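Local coordinates for bacterial fluorinating enzyme homolog (Thermus thermophilus, PDB 2CW5), which hydrolyses S-adenosyl-L-methionine to adenosine and L-methionine, without chlorinase or fluorinase activity, and works as a homotrimer, at the interface of chains A and B. Coordinates in Å, arbitrary orientation; residue numbers count along the deposited sequence, not the author numbering. Chains: chain A/B, Bacterial fluorinating enzyme homolog.

The interface of chains A and B. Residues chain A 18-19, 21-23, 25; chain B 5, 36, 55, 58-59.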
loop_
_atom_site.group_PDB
_atom_site.type_symbol
_atom_site.label_atom_id
_atom_site.label_comp_id
_atom_site.label_asym_id
_atom_site.label_seq_id
_atom_site.Cartn_x
_atom_site.Cartn_y
_atom_site.Cartn_z
ATOM N N ALA A 18 8.032 5.073 -6.078
ATOM C CA ALA A 18 9.216 4.232 -6.218
ATOM C C ALA A 18 10.470 5.094 -6.295
ATOM O O ALA A 18 11.510 4.741 -5.739
ATOM C CB ALA A 18 9.101 3.357 -7.470
ATOM N N VAL A 19 10.376 6.223 -6.992
ATOM C CA VAL A 19 11.520 7.113 -7.122
ATOM C C VAL A 19 11.944 7.617 -5.746
ATOM O O VAL A 19 13.126 7.572 -5.399
ATOM C CB VAL A 19 11.200 8.314 -8.040
ATOM C CG1 VAL A 19 12.318 9.360 -7.955
ATOM C CG2 VAL A 19 11.066 7.830 -9.484
ATOM N N LYS A 21 11.480 6.263 -2.857
ATOM C CA LYS A 21 12.111 5.159 -2.138
ATOM C C LYS A 21 13.523 4.870 -2.652
ATOM O O LYS A 21 14.413 4.520 -1.871
ATOM C CB LYS A 21 11.227 3.907 -2.221
ATOM C CG LYS A 21 9.985 4.038 -1.350
ATOM C CD LYS A 21 9.018 2.879 -1.517
ATOM C CE LYS A 21 7.864 3.007 -0.526
ATOM N NZ LYS A 21 6.814 1.983 -0.760
ATOM N N ALA A 22 13.736 5.023 -3.958
ATOM C CA ALA A 22 15.061 4.799 -4.530
ATOM C C ALA A 22 16.019 5.909 -4.079
ATOM O O ALA A 22 17.175 5.646 -3.745
ATOM C CB ALA A 22 14.981 4.759 -6.056
ATOM N N VAL A 23 15.542 7.151 -4.065
ATOM C CA VAL A 23 16.388 8.260 -3.634
ATOM C C VAL A 23 16.775 8.075 -2.163
ATOM O O VAL A 23 17.924 8.291 -1.780
ATOM C CB VAL A 23 15.670 9.625 -3.801
ATOM C CG1 VAL A 23 16.522 10.742 -3.203
ATOM C CG2 VAL A 23 15.413 9.906 -5.285
ATOM N N ALA A 25 17.011 5.301 -0.559
ATOM C CA ALA A 25 17.857 4.121 -0.386
ATOM C C ALA A 25 19.200 4.288 -1.093
ATOM O O ALA A 25 19.998 3.354 -1.159
ATOM C CB ALA A 25 17.136 2.876 -0.915
ATOM N N TYR B 5 16.503 -4.476 -6.490
ATOM C CA TYR B 5 15.314 -3.646 -6.423
ATOM C C TYR B 5 14.174 -4.583 -6.800
ATOM O O TYR B 5 14.019 -4.995 -7.957
ATOM C CB TYR B 5 15.430 -2.449 -7.373
ATOM C CG TYR B 5 16.254 -1.343 -6.751
ATOM C CD1 TYR B 5 17.617 -1.522 -6.508
ATOM C CD2 TYR B 5 15.655 -0.163 -6.308
ATOM C CE1 TYR B 5 18.363 -0.563 -5.834
ATOM C CE2 TYR B 5 16.392 0.806 -5.629
ATOM C CZ TYR B 5 17.744 0.597 -5.396
ATOM O OH TYR B 5 18.481 1.533 -4.713
ATOM N N LEU B 36 9.954 -2.659 -3.511
ATOM C CA LEU B 36 9.100 -1.892 -4.420
ATOM C C LEU B 36 8.122 -2.919 -4.986
ATOM O O LEU B 36 7.639 -2.802 -6.111
ATOM C CB LEU B 36 9.931 -1.291 -5.559
ATOM C CG LEU B 36 11.068 -0.345 -5.176
ATOM C CD1 LEU B 36 11.782 0.124 -6.441
ATOM C CD2 LEU B 36 10.513 0.849 -4.404
ATOM N N ALA B 55 11.001 5.261 -13.155
ATOM C CA ALA B 55 11.835 4.941 -11.998
ATOM C C ALA B 55 13.281 4.521 -12.286
ATOM O O ALA B 55 14.197 4.908 -11.556
ATOM C CB ALA B 55 11.147 3.858 -11.164
ATOM N N TYR B 58 16.664 6.449 -11.552
ATOM C CA TYR B 58 16.993 6.719 -10.153
ATOM C C TYR B 58 17.631 5.553 -9.425
ATOM O O TYR B 58 18.040 5.675 -8.266
ATOM C CB TYR B 58 15.736 7.159 -9.414
ATOM C CG TYR B 58 15.224 8.478 -9.910
ATOM C CD1 TYR B 58 15.710 9.674 -9.388
ATOM C CD2 TYR B 58 14.265 8.536 -10.921
ATOM C CE1 TYR B 58 15.253 10.896 -9.854
ATOM C CE2 TYR B 58 13.798 9.753 -11.396
ATOM C CZ TYR B 58 14.296 10.929 -10.857
ATOM O OH TYR B 58 13.824 12.134 -11.305
ATOM N N LEU B 59 17.706 4.416 -10.098
ATOM C CA LEU B 59 18.319 3.243 -9.507
ATOM C C LEU B 59 19.820 3.283 -9.762
ATOM O O LEU B 59 20.274 3.748 -10.806
ATOM C CB LEU B 59 17.719 1.963 -10.102
ATOM C CG LEU B 59 16.477 1.408 -9.394
ATOM C CD1 LEU B 59 15.409 2.471 -9.300
ATOM C CD2 LEU B 59 15.965 0.180 -10.139
#
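One face of helix 15-24 of chain A lies against chain B here, in an apolar patch of a subunit interface of the homotrimer; within this patch no nitrogen or oxygen of one side comes within bonding distance of the other. The main event is A:Val19 on B:Tyr58. The valine comes at a slant to the tyrosine and puts both methyls to work. CG1, anti to the backbone N (chi1 170°), sits over the middle of the phenol ring, 3.5 Å from the centroid of the B:Tyr58 ring, in a CH-pi contact. CG2 turns toward one side of the same ring, with A:Val19 CG2 3.6 Å from B:Tyr58 CD2, and also reaches the backbone of B:Ala55, at the end of helix 45-55. The ring is turned about its CB-CG bond (chi2 -86°) so that its face, not its rim, meets the valine; in chain B the carbonyl O of B:Ala55 lies in the ring plane at its edge. One turn further along the helix, A:Val23 lies alongside the tyrosine, both aimed alike, with A:Val23 CG2 4.1 Å from B:Tyr58 CD1. An alanine in place of B:Tyr58 has no ring for A:Val19 CG1 to sit on, and would probably loosen the packing of the helix against chain B here. Between the tyrosine and B:Leu59, A:Ala22 points its methyl into chain B, CB standing 4.0 Å from B:Leu59 CD1. B:Leu59 in turn backs onto a face of the B:Tyr5 ring with its CG, toward the rim. At the other flank A:Lys21 and B:Leu36 run alongside each other head to tail, the lysine offering its aliphatic stem: B:Leu36 CD2 lies 3.8 Å from both A:Lys21 CB and A:Lys21 CD.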